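Local coordinates for hydroxyglutarate synthase (Pseudomonas putida, PDB 6W1G), which catalyses the iron(II)-dependent decarboxylation and hydroxylation of 2-oxoadipate by O2 to give D-2-hydroxyglutarate in D-lysine catabolism, at residues E253-P256 with P261-L264; A112-H117 with Y396-P401; D315-A320 with Q338-E343; T59-R64 with T228-D233. All coordinates share one frame; numbering follows the deposited sequence.

Interaction 1 of 4, residues E253-P256 with P261-L264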
loop_
_atom_site.group_PDB
_atom_site.type_symbol
_atom_site.label_atom_id
_atom_site.label_comp_id
_atom_site.label_asym_id
_atom_site.label_seq_id
_atom_site.Cartn_x
_atom_site.Cartn_y
_atom_site.Cartn_z
ATOM N N GLU A 253 -9.986 8.585 5.517
ATOM C CA GLU A 253 -9.692 8.866 4.120
ATOM C C GLU A 253 -10.217 7.747 3.246
ATOM O O GLU A 253 -10.223 6.588 3.666
ATOM C CB GLU A 253 -8.187 9.003 3.901
ATOM C CG GLU A 253 -7.563 10.146 4.692
ATOM C CD GLU A 253 -6.103 10.282 4.375
ATOM O OE1 GLU A 253 -5.272 9.710 5.117
ATOM O OE2 GLU A 253 -5.789 10.911 3.349
ATOM N N GLY A 254 -10.644 8.108 2.032
ATOM C CA GLY A 254 -11.208 7.181 1.080
ATOM C C GLY A 254 -12.705 7.349 0.951
ATOM O O GLY A 254 -13.307 8.287 1.475
ATOM N N PRO A 255 -13.351 6.435 0.232
ATOM C CA PRO A 255 -14.821 6.475 0.114
ATOM C C PRO A 255 -15.476 6.229 1.459
ATOM O O PRO A 255 -14.833 5.765 2.396
ATOM C CB PRO A 255 -15.124 5.310 -0.840
ATOM C CG PRO A 255 -14.010 4.318 -0.531
ATOM C CD PRO A 255 -12.775 5.188 -0.313
ATOM N N PRO A 256 -16.774 6.524 1.573
ATOM C CA PRO A 256 -17.526 6.140 2.762
ATOM C C PRO A 256 -17.790 4.644 2.825
ATOM O O PRO A 256 -17.438 3.895 1.887
ATOM C CB PRO A 256 -18.828 6.929 2.607
ATOM C CG PRO A 256 -19.035 6.895 1.111
ATOM C CD PRO A 256 -17.651 7.009 0.495
ATOM N N PRO A 261 -16.832 -2.242 -1.064
ATOM C CA PRO A 261 -15.829 -1.180 -0.967
ATOM C C PRO A 261 -15.049 -1.006 -2.251
ATOM O O PRO A 261 -14.833 -1.954 -3.018
ATOM C CB PRO A 261 -14.955 -1.640 0.211
ATOM C CG PRO A 261 -15.996 -2.391 1.081
ATOM C CD PRO A 261 -16.725 -3.208 0.036
ATOM N N ILE A 262 -14.543 0.211 -2.434
ATOM C CA ILE A 262 -13.727 0.596 -3.568
ATOM C C ILE A 262 -12.441 1.253 -3.067
ATOM O O ILE A 262 -12.420 1.916 -2.025
ATOM C CB ILE A 262 -14.486 1.520 -4.557
ATOM C CG1 ILE A 262 -14.978 2.794 -3.860
ATOM C CG2 ILE A 262 -15.628 0.740 -5.199
ATOM C CD1 ILE A 262 -15.769 3.704 -4.795
ATOM N N LEU A 263 -11.363 1.079 -3.841
ATOM C CA LEU A 263 -10.052 1.616 -3.469
ATOM C C LEU A 263 -9.691 1.154 -2.070
ATOM O O LEU A 263 -9.623 -0.055 -1.819
ATOM C CB LEU A 263 -9.959 3.124 -3.677
ATOM C CG LEU A 263 -10.194 3.560 -5.125
ATOM C CD1 LEU A 263 -9.987 5.073 -5.262
ATOM C CD2 LEU A 263 -9.312 2.845 -6.105
ATOM N N LEU A 264 -9.405 2.070 -1.127
ATOM C CA LEU A 264 -9.146 1.689 0.246
ATOM C C LEU A 264 -9.699 2.792 1.143
ATOM O O LEU A 264 -9.956 3.904 0.690
ATOM C CB LEU A 264 -7.680 1.394 0.505
ATOM C CG LEU A 264 -6.703 2.548 0.400
ATOM C CD1 LEU A 264 -6.681 3.430 1.637
ATOM C CD2 LEU A 264 -5.302 2.010 0.168
#
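Gly254 and Pro255 lie against Ile262 and Leu264 where a long loop turns back on itself just before strand 264-275. Only four residues separate the two arms, and no hydrogen bond joins them; the arms meet by packing and one C-H...O contact. At the start, Glu253 runs beside the strand and bonds Gln266 through its backbone, while its carboxylate OE1 takes a hydrogen bond from the side-chain amide of the same glutamine. The Glu253 side chain is about 5 Å from that of the metal ligand Glu294. Gly254 comes next, with CA 3.5 Å from Leu264 O in a C-H...O contact whose angle at the hydrogen is 148°. A side chain could not fit here: a CB would run into Leu264 O, and the positive phi of 106° would also jam it against the carbonyl oxygen of Glu253. Pro255 then turns its ring toward the other arm. Its CD sits 3.3 Å from Leu264 O and its CG 3.2 Å from Ile262 O, two carbons of the ring each resting against a carbonyl oxygen. Leu264 O is buried with no hydrogen-bond partner in the model; from this arm it meets Gly254 CA and Pro255 CD. An alanine at Pro255 is likely to open a gap over both carbonyls and leave Ile262 less firmly packed. Tyr310 of helix 304-321 covers Pro255 and Ile262 together. With chi1 at 58°, Ile262 CG1 is set between its own backbone N and carbonyl carbon, where it meets Pro255 CG at 3.8 Å.

Interaction 2 of 4, residues A112-H117 with Y396-P401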
loop_
_atom_site.group_PDB
_atom_site.type_symbol
_atom_site.label_atom_id
_atom_site.label_comp_id
_atom_site.label_asym_id
_atom_site.label_seq_id
_atom_site.Cartn_x
_atom_site.Cartn_y
_atom_site.Cartn_z
ATOM N N ALA A 112 5.018 2.978 -5.121
ATOM C CA ALA A 112 4.940 1.845 -4.210
ATOM C C ALA A 112 5.595 0.628 -4.862
ATOM O O ALA A 112 5.274 0.276 -5.992
ATOM C CB ALA A 112 3.523 1.497 -3.818
ATOM N N PHE A 113 6.465 -0.027 -4.125
ATOM C CA PHE A 113 7.085 -1.258 -4.586
ATOM C C PHE A 113 6.203 -2.427 -4.148
ATOM O O PHE A 113 5.874 -2.536 -2.956
ATOM C CB PHE A 113 8.512 -1.394 -4.040
ATOM C CG PHE A 113 9.436 -0.355 -4.596
ATOM C CD1 PHE A 113 9.667 0.841 -3.922
ATOM C CD2 PHE A 113 10.123 -0.582 -5.774
ATOM C CE1 PHE A 113 10.555 1.776 -4.441
ATOM C CE2 PHE A 113 10.992 0.344 -6.273
ATOM C CZ PHE A 113 11.205 1.534 -5.596
ATOM N N ARG A 114 5.846 -3.296 -5.092
ATOM C CA ARG A 114 4.970 -4.411 -4.817
ATOM C C ARG A 114 5.125 -5.447 -5.914
ATOM O O ARG A 114 5.611 -5.150 -7.010
ATOM C CB ARG A 114 3.490 -4.008 -4.675
ATOM C CG ARG A 114 2.888 -3.385 -5.925
ATOM C CD ARG A 114 1.402 -3.239 -5.726
ATOM N NE ARG A 114 0.638 -2.732 -6.853
ATOM C CZ ARG A 114 0.031 -3.501 -7.770
ATOM N NH1 ARG A 114 0.240 -4.797 -7.831
ATOM N NH2 ARG A 114 -0.835 -2.945 -8.610
ATOM N N ALA A 115 4.675 -6.677 -5.644
ATOM C CA ALA A 115 4.505 -7.670 -6.692
ATOM C C ALA A 115 3.300 -7.267 -7.532
ATOM O O ALA A 115 2.459 -6.463 -7.154
ATOM C CB ALA A 115 4.314 -9.022 -6.069
ATOM N N VAL A 116 3.226 -7.854 -8.717
ATOM C CA VAL A 116 2.273 -7.395 -9.727
ATOM C C VAL A 116 1.248 -8.435 -10.172
ATOM O O VAL A 116 0.200 -8.064 -10.732
ATOM C CB VAL A 116 2.986 -6.759 -10.932
ATOM C CG1 VAL A 116 3.867 -5.572 -10.476
ATOM C CG2 VAL A 116 3.724 -7.807 -11.734
ATOM N N HIS A 117 1.487 -9.700 -9.957
ATOM C CA HIS A 117 0.667 -10.778 -10.479
ATOM C C HIS A 117 -0.098 -11.357 -9.297
ATOM O O HIS A 117 0.491 -11.520 -8.213
ATOM C CB HIS A 117 1.571 -11.811 -11.104
ATOM C CG HIS A 117 0.898 -12.938 -11.771
ATOM N ND1 HIS A 117 0.245 -13.939 -11.082
ATOM C CD2 HIS A 117 0.876 -13.303 -13.075
ATOM C CE1 HIS A 117 -0.147 -14.866 -11.936
ATOM N NE2 HIS A 117 0.229 -14.506 -13.152
ATOM N N TYR A 396 -7.725 -3.934 -4.577
ATOM C CA TYR A 396 -6.814 -2.824 -4.843
ATOM C C TYR A 396 -5.539 -3.004 -4.056
ATOM O O TYR A 396 -5.576 -3.205 -2.833
ATOM C CB TYR A 396 -7.539 -1.553 -4.413
ATOM C CG TYR A 396 -6.815 -0.270 -4.810
ATOM C CD1 TYR A 396 -6.549 -0.011 -6.146
ATOM C CD2 TYR A 396 -6.445 0.674 -3.874
ATOM C CE1 TYR A 396 -5.936 1.175 -6.557
ATOM C CE2 TYR A 396 -5.852 1.864 -4.257
ATOM C CZ TYR A 396 -5.580 2.089 -5.618
ATOM O OH TYR A 396 -4.999 3.237 -6.096
ATOM N N GLU A 397 -4.410 -2.900 -4.747
ATOM C CA GLU A 397 -3.085 -3.116 -4.198
ATOM C C GLU A 397 -2.293 -1.846 -4.000
ATOM O O GLU A 397 -1.177 -1.905 -3.445
ATOM C CB GLU A 397 -2.255 -4.019 -5.163
ATOM C CG GLU A 397 -2.917 -5.323 -5.462
ATOM C CD GLU A 397 -2.926 -6.351 -4.337
ATOM O OE1 GLU A 397 -2.402 -6.078 -3.227
ATOM O OE2 GLU A 397 -3.509 -7.457 -4.563
ATOM N N ASP A 398 -2.828 -0.702 -4.428
ATOM C CA ASP A 398 -2.098 0.580 -4.456
ATOM C C ASP A 398 -2.652 1.522 -3.384
ATOM O O ASP A 398 -3.110 1.065 -2.333
ATOM C CB ASP A 398 -2.103 1.072 -5.889
ATOM C CG ASP A 398 -1.385 0.087 -6.785
ATOM O OD1 ASP A 398 -0.161 -0.033 -6.615
ATOM O OD2 ASP A 398 -2.054 -0.603 -7.586
ATOM N N PHE A 399 -2.556 2.826 -3.626
ATOM C CA PHE A 399 -2.807 3.810 -2.582
ATOM C C PHE A 399 -3.754 4.881 -3.110
ATOM O O PHE A 399 -4.022 4.958 -4.325
ATOM C CB PHE A 399 -1.474 4.369 -2.102
ATOM C CG PHE A 399 -0.651 3.284 -1.456
ATOM C CD1 PHE A 399 -0.827 2.997 -0.136
ATOM C CD2 PHE A 399 0.202 2.477 -2.180
ATOM C CE1 PHE A 399 -0.169 1.972 0.479
ATOM C CE2 PHE A 399 0.839 1.405 -1.584
ATOM C CZ PHE A 399 0.713 1.189 -0.246
ATOM N N LEU A 400 -4.319 5.663 -2.188
ATOM C CA LEU A 400 -5.250 6.686 -2.621
ATOM C C LEU A 400 -4.565 7.710 -3.519
ATOM O O LEU A 400 -3.400 8.079 -3.293
ATOM C CB LEU A 400 -5.924 7.344 -1.416
ATOM C CG LEU A 400 -6.858 6.428 -0.607
ATOM C CD1 LEU A 400 -7.344 7.143 0.659
ATOM C CD2 LEU A 400 -8.039 5.933 -1.458
ATOM N N PRO A 401 -5.231 8.168 -4.565
ATOM C CA PRO A 401 -4.604 9.169 -5.422
ATOM C C PRO A 401 -4.473 10.505 -4.729
ATOM O O PRO A 401 -5.232 10.837 -3.818
ATOM C CB PRO A 401 -5.558 9.270 -6.617
ATOM C CG PRO A 401 -6.862 8.798 -6.117
ATOM C CD PRO A 401 -6.569 7.782 -5.050
#
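Arg114 and Asp398 form the charged part of this buried contact between the end of strand 108-114 and the loop that follows strand 389-393. The arginine grips the carboxylate side-on, one nitrogen to each oxygen: NE to OD1 of Asp398 at 2.8 Å and NH2 to OD2 of Asp398, also at 2.8 Å. The first bond lies almost in the guanidinium plane but meets OD1 out of the carboxylate plane, on the syn side, the two flat groups being 48° apart; the second uses the syn lone pair of OD2. The third nitrogen, NH1, turns back to its own segment, just past the strand, and donates to Ala115 O at 2.9 Å, which fixes the rotation of the group. A leucine in place of Arg114 would probably leave Asp398 OD1 without its donor, burying a carboxylate beside an apolar chain. Packing over the flat group comes next: Glu397 CB rests over the centre of one guanidinium face, 3.5 Å from Arg114 CZ. The Glu397 chain bends at chi2 (-73°), which carries its carboxylate off to Arg127 and Arg64 rather than to Arg114. The apolar part is small: Ala112 CB touches Phe399 CE2 at 3.5 Å. That phenyl ring also stands edge-to-face with His70 and with Phe129, and makes a cation-pi contact with Arg298. The strand belongs to a beta-alpha-beta-beta-beta module, as expected of the glyoxalase (vicinal oxygen chelate) clan, and the side chain of Phe399 lies about 5 Å from the bound nickel, so the contact packs this loop directly against the metal site.

Interaction 3 of 4, residues D315-A320 with Q338-E343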
loop_
_atom_site.group_PDB
_atom_site.type_symbol
_atom_site.label_atom_id
_atom_site.label_comp_id
_atom_site.label_asym_id
_atom_site.label_seq_id
_atom_site.Cartn_x
_atom_site.Cartn_y
_atom_site.Cartn_z
ATOM N N ASP A 315 -14.335 15.198 -4.935
ATOM C CA ASP A 315 -14.250 16.648 -5.132
ATOM C C ASP A 315 -15.539 17.359 -4.719
ATOM O O ASP A 315 -15.489 18.410 -4.073
ATOM C CB ASP A 315 -13.897 16.949 -6.588
ATOM C CG ASP A 315 -12.465 16.566 -6.947
ATOM O OD1 ASP A 315 -12.155 16.563 -8.155
ATOM O OD2 ASP A 315 -11.662 16.270 -6.038
ATOM N N ALA A 316 -16.697 16.799 -5.065
ATOM C CA ALA A 316 -17.958 17.439 -4.713
ATOM C C ALA A 316 -18.167 17.475 -3.210
ATOM O O ALA A 316 -18.696 18.460 -2.685
ATOM C CB ALA A 316 -19.119 16.732 -5.409
ATOM N N THR A 317 -17.714 16.442 -2.508
ATOM C CA THR A 317 -17.803 16.426 -1.061
ATOM C C THR A 317 -16.974 17.551 -0.485
ATOM O O THR A 317 -17.411 18.278 0.417
ATOM C CB THR A 317 -17.296 15.101 -0.514
ATOM O OG1 THR A 317 -18.074 14.020 -1.053
ATOM C CG2 THR A 317 -17.363 15.083 0.986
ATOM N N ARG A 318 -15.750 17.701 -0.986
ATOM C CA ARG A 318 -14.883 18.761 -0.480
ATOM C C ARG A 318 -15.457 20.148 -0.747
ATOM O O ARG A 318 -15.388 21.029 0.118
ATOM C CB ARG A 318 -13.481 18.596 -1.053
ATOM C CG ARG A 318 -12.768 17.416 -0.402
ATOM C CD ARG A 318 -11.576 16.971 -1.198
ATOM N NE ARG A 318 -10.848 15.892 -0.534
ATOM C CZ ARG A 318 -9.806 15.261 -1.053
ATOM N NH1 ARG A 318 -9.364 15.593 -2.252
ATOM N NH2 ARG A 318 -9.210 14.298 -0.366
ATOM N N VAL A 319 -16.029 20.365 -1.928
ATOM C CA VAL A 319 -16.661 21.652 -2.202
ATOM C C VAL A 319 -17.788 21.927 -1.208
ATOM O O VAL A 319 -17.916 23.039 -0.685
ATOM C CB VAL A 319 -17.164 21.719 -3.651
ATOM C CG1 VAL A 319 -18.010 22.955 -3.845
ATOM C CG2 VAL A 319 -15.989 21.721 -4.614
ATOM N N ALA A 320 -18.618 20.917 -0.940
ATOM C CA ALA A 320 -19.758 21.087 -0.059
ATOM C C ALA A 320 -19.320 21.319 1.363
ATOM O O ALA A 320 -20.061 21.926 2.149
ATOM C CB ALA A 320 -20.626 19.837 -0.075
ATOM N N GLN A 338 -20.921 10.523 2.537
ATOM C CA GLN A 338 -21.916 9.501 2.261
ATOM C C GLN A 338 -22.950 10.007 1.266
ATOM O O GLN A 338 -23.300 9.304 0.305
ATOM C CB GLN A 338 -22.541 8.998 3.562
ATOM C CG GLN A 338 -23.407 7.676 3.414
ATOM C CD GLN A 338 -22.884 6.541 2.463
ATOM O OE1 GLN A 338 -22.067 5.693 2.861
ATOM N NE2 GLN A 338 -23.391 6.508 1.206
ATOM N N ALA A 339 -23.433 11.231 1.454
ATOM C CA ALA A 339 -24.453 11.754 0.559
ATOM C C ALA A 339 -23.952 11.818 -0.876
ATOM O O ALA A 339 -24.653 11.404 -1.801
ATOM C CB ALA A 339 -24.911 13.117 1.066
ATOM N N ASN A 340 -22.739 12.325 -1.083
ATOM C CA ASN A 340 -22.237 12.495 -2.438
ATOM C C ASN A 340 -21.879 11.158 -3.087
ATOM O O ASN A 340 -22.006 11.019 -4.305
ATOM C CB ASN A 340 -21.030 13.432 -2.414
ATOM C CG ASN A 340 -21.426 14.902 -2.351
ATOM O OD1 ASN A 340 -21.670 15.523 -3.379
ATOM N ND2 ASN A 340 -21.474 15.466 -1.146
ATOM N N PHE A 341 -21.467 10.163 -2.308
ATOM C CA PHE A 341 -21.041 8.893 -2.899
ATOM C C PHE A 341 -22.210 7.955 -3.135
ATOM O O PHE A 341 -22.012 6.856 -3.653
ATOM C CB PHE A 341 -19.955 8.213 -2.057
ATOM C CG PHE A 341 -18.569 8.511 -2.543
ATOM C CD1 PHE A 341 -17.924 9.663 -2.145
ATOM C CD2 PHE A 341 -17.927 7.660 -3.408
ATOM C CE1 PHE A 341 -16.674 9.960 -2.607
ATOM C CE2 PHE A 341 -16.672 7.937 -3.871
ATOM C CZ PHE A 341 -16.020 9.072 -3.456
ATOM N N ALA A 342 -23.432 8.373 -2.767
ATOM C CA ALA A 342 -24.612 7.609 -3.175
ATOM C C ALA A 342 -24.662 7.376 -4.682
ATOM O O ALA A 342 -25.279 6.398 -5.122
ATOM C CB ALA A 342 -25.890 8.332 -2.720
ATOM N N GLU A 343 -24.045 8.246 -5.477
ATOM C CA GLU A 343 -24.018 8.129 -6.931
ATOM C C GLU A 343 -23.055 7.066 -7.451
ATOM O O GLU A 343 -23.097 6.753 -8.647
ATOM C CB GLU A 343 -23.598 9.484 -7.495
ATOM C CG GLU A 343 -23.481 9.574 -8.999
ATOM C CD GLU A 343 -23.223 10.984 -9.492
ATOM O OE1 GLU A 343 -23.677 11.950 -8.836
ATOM O OE2 GLU A 343 -22.560 11.107 -10.543
#
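Thr317 and Asn340 mark the closest approach of helices 304-321 and 330-341 in this contact, their CA atoms 6.1 Å apart. Segment 315-320 is regular helix, with Val319 N bonded to Asp315 O at 3.0 Å; in 338-343 the backbone bonds are longer and weak, as in Ala342 N to Gln338 O. No hydrogen bond passes between the two, and the contact is made by side chains fitting against one another. Asn340 does most of it. Its CB points toward the other helix and meets Thr317 OG1 at 3.3 Å, and the amide beyond lies across the backbone of Ala316 and Thr317. The two ends of that amide take different neighbours: OD1 sits 3.5 Å from Ala316 CB, while ND2 lies 3.8 Å from Thr317 CA. What fixes the amide is its own helix, since ND2 bonds Leu336 O one turn back. Thr317 is held likewise. With OG1 anti to its carbonyl carbon (chi1 -59°), the hydroxyl reaches Leu313 O of its own helix. The hydroxyl and the amide nitrogen are thus each bonded within their own helix, and the helices meet through what remains: CB against hydroxyl, methyl against amide oxygen. Thr317 OG1 also lies in line with the edge of the Phe341 ring, though only at 4.5 Å from CD1. Around this point Tyr333, Leu336 and Leu337 of helix 330-341 also pack on Thr317. Further along, Glu343 makes a salt bridge to Lys312, while Phe341 meets Tyr310 and rests on Pro256, where the helical hairpin made by 304-321 and 330-341 meets the loop that leads to strand 264-275.

Interaction 4 of 4, residues T59-R64 with T228-D233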
loop_
_atom_site.group_PDB
_atom_site.type_symbol
_atom_site.label_atom_id
_atom_site.label_comp_id
_atom_site.label_asym_id
_atom_site.label_seq_id
_atom_site.Cartn_x
_atom_site.Cartn_y
_atom_site.Cartn_z
ATOM N N THR A 59 -11.167 -15.631 -4.093
ATOM C CA THR A 59 -10.005 -14.936 -4.628
ATOM C C THR A 59 -8.699 -15.406 -4.017
ATOM O O THR A 59 -7.638 -14.980 -4.462
ATOM C CB THR A 59 -10.137 -13.444 -4.372
ATOM O OG1 THR A 59 -10.112 -13.240 -2.968
ATOM C CG2 THR A 59 -11.386 -12.838 -4.991
ATOM N N GLY A 60 -8.775 -16.241 -2.998
ATOM C CA GLY A 60 -7.627 -16.680 -2.263
ATOM C C GLY A 60 -7.110 -15.688 -1.258
ATOM O O GLY A 60 -6.159 -16.016 -0.522
ATOM N N GLU A 61 -7.706 -14.501 -1.159
ATOM C CA GLU A 61 -7.220 -13.530 -0.204
ATOM C C GLU A 61 -7.326 -14.013 1.236
ATOM O O GLU A 61 -6.587 -13.510 2.106
ATOM C CB GLU A 61 -8.011 -12.226 -0.335
ATOM C CG GLU A 61 -7.726 -11.450 -1.594
ATOM C CD GLU A 61 -8.746 -10.334 -1.712
ATOM O OE1 GLU A 61 -8.567 -9.304 -1.019
ATOM O OE2 GLU A 61 -9.726 -10.532 -2.472
ATOM N N ILE A 62 -8.221 -14.981 1.520
ATOM C CA ILE A 62 -8.304 -15.504 2.882
ATOM C C ILE A 62 -6.947 -16.000 3.358
ATOM O O ILE A 62 -6.618 -15.894 4.535
ATOM C CB ILE A 62 -9.406 -16.583 2.955
ATOM C CG1 ILE A 62 -9.799 -16.902 4.398
ATOM C CG2 ILE A 62 -8.998 -17.825 2.155
ATOM C CD1 ILE A 62 -11.145 -17.623 4.492
ATOM N N GLU A 63 -6.131 -16.539 2.466
ATOM C CA GLU A 63 -4.838 -17.072 2.873
ATOM C C GLU A 63 -3.768 -16.009 3.067
ATOM O O GLU A 63 -2.791 -16.267 3.761
ATOM C CB GLU A 63 -4.390 -18.119 1.853
ATOM C CG GLU A 63 -5.418 -19.261 1.715
ATOM C CD GLU A 63 -5.025 -20.359 0.751
ATOM O OE1 GLU A 63 -4.075 -20.172 -0.035
ATOM O OE2 GLU A 63 -5.686 -21.419 0.782
ATOM N N ARG A 64 -3.917 -14.839 2.481
ATOM C CA ARG A 64 -2.905 -13.777 2.579
ATOM C C ARG A 64 -3.265 -12.734 3.634
ATOM O O ARG A 64 -2.417 -11.930 4.029
ATOM C CB ARG A 64 -2.678 -13.098 1.210
ATOM C CG ARG A 64 -3.643 -11.994 0.914
ATOM C CD ARG A 64 -3.569 -11.455 -0.542
ATOM N NE ARG A 64 -3.977 -10.079 -0.577
ATOM C CZ ARG A 64 -3.893 -9.259 -1.614
ATOM N NH1 ARG A 64 -3.605 -9.711 -2.805
ATOM N NH2 ARG A 64 -4.077 -7.964 -1.442
ATOM N N THR A 228 1.269 -0.817 8.172
ATOM C CA THR A 228 -0.199 -0.797 8.199
ATOM C C THR A 228 -0.736 -2.184 7.931
ATOM O O THR A 228 -0.506 -2.731 6.832
ATOM C CB THR A 228 -0.716 0.160 7.122
ATOM O OG1 THR A 228 -0.145 1.435 7.396
ATOM C CG2 THR A 228 -2.223 0.216 7.135
ATOM N N PRO A 229 -1.454 -2.761 8.894
ATOM C CA PRO A 229 -2.150 -4.026 8.653
ATOM C C PRO A 229 -3.469 -3.775 7.953
ATOM O O PRO A 229 -3.995 -2.663 7.931
ATOM C CB PRO A 229 -2.378 -4.585 10.059
ATOM C CG PRO A 229 -2.515 -3.393 10.902
ATOM C CD PRO A 229 -1.669 -2.288 10.286
ATOM N N ARG A 230 -4.016 -4.851 7.397
ATOM C CA ARG A 230 -5.271 -4.828 6.669
ATOM C C ARG A 230 -6.407 -5.383 7.525
ATOM O O ARG A 230 -6.345 -6.517 8.008
ATOM C CB ARG A 230 -5.173 -5.659 5.383
ATOM C CG ARG A 230 -6.473 -5.716 4.619
ATOM C CD ARG A 230 -6.346 -6.559 3.358
ATOM N NE ARG A 230 -7.625 -6.696 2.714
ATOM C CZ ARG A 230 -7.890 -7.479 1.666
ATOM N NH1 ARG A 230 -6.936 -8.238 1.126
ATOM N NH2 ARG A 230 -9.104 -7.515 1.158
ATOM N N THR A 231 -7.433 -4.557 7.729
ATOM C CA THR A 231 -8.653 -5.018 8.361
ATOM C C THR A 231 -9.762 -5.162 7.338
ATOM O O THR A 231 -9.820 -4.447 6.349
ATOM C CB THR A 231 -9.095 -4.074 9.497
ATOM O OG1 THR A 231 -10.240 -4.600 10.172
ATOM C CG2 THR A 231 -9.442 -2.689 9.036
ATOM N N LEU A 232 -10.695 -6.067 7.655
ATOM C CA LEU A 232 -11.912 -6.213 6.860
ATOM C C LEU A 232 -12.988 -5.182 7.213
ATOM O O LEU A 232 -13.980 -5.090 6.521
ATOM C CB LEU A 232 -12.490 -7.619 7.045
ATOM C CG LEU A 232 -11.579 -8.740 6.566
ATOM C CD1 LEU A 232 -12.232 -10.101 6.830
ATOM C CD2 LEU A 232 -11.200 -8.595 5.101
ATOM N N ASP A 233 -12.838 -4.401 8.287
ATOM C CA ASP A 233 -13.899 -3.446 8.659
ATOM C C ASP A 233 -13.296 -2.289 9.450
ATOM O O ASP A 233 -13.116 -2.380 10.661
ATOM C CB ASP A 233 -15.009 -4.144 9.450
ATOM C CG ASP A 233 -16.188 -3.231 9.694
ATOM O OD1 ASP A 233 -16.072 -1.994 9.551
ATOM O OD2 ASP A 233 -17.282 -3.743 10.067
#
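Glu61 and Arg230 make a buried salt bridge in which both terminal nitrogens of the arginine converge on one oxygen. NH1 and NH2 of Arg230 each lie 2.9 Å from Glu61 OE1, and both bonds stay in the guanidinium plane. The grip is end-on: OE1 receives NH1 on its anti lone pair, whereas NH2 comes nearly in line with the C-O bond, and the two flat groups are only 27° apart. Arg230 gets there by being stretched out all the way, with CG anti to the backbone N (chi1 178°) and the chain extended to NE. Among the hydrogen bonds inside one segment, Thr59 OG1 bonds the other carboxylate oxygen, Glu61 OE2, at 2.8 Å, and accepts from Glu61 N at 3.3 Å, an ST turn that positions the glutamate at the start of a short helical turn. Three bonds thus hold the carboxylate. A second ST turn lies on the far segment, where Thr231 OG1 accepts from Asp233 N. Like charges also meet: Arg64 NH2 lies 3.9 Å from Arg230 NH1, the two guanidinium planes standing 78° apart. The closeness is probably eased by a shared carboxylate, since Glu68 OE1 makes salt bridges to both arginines. The side chain of Arg230 is about 11 Å from the bound nickel, too far to touch the metal. Arg230 follows on from strand 226-229, an outer strand of the five-stranded sheet, and packs beside Arg298 of strand 288-298; Asp233 caps helix 234-240, and Glu61 sits on Leu56 of helix 50-59.

Interactions 1, 2 and 4 are buried; 1 and 2 come nearest the metal and 4 lies further off, whereas interaction 3 sits about 25 Å from the centre of the chain and is only partly buried. Burial alone does not set the chemistry: 2 and 4 are ion pairs, while buried 1 and partly buried 3 have no hydrogen bonds across them. The two charged contacts share the five-stranded sheet and are tied directly, Glu397 OE2 meeting Arg64 NH1 at 2.9 Å, so their carboxylates and arginines form one network. Interaction 1 touches both neighbours by packing alone, Leu264 against Asp398 and Pro256 against Phe341, and so bridges the metal-side loop and the outer helical hairpin.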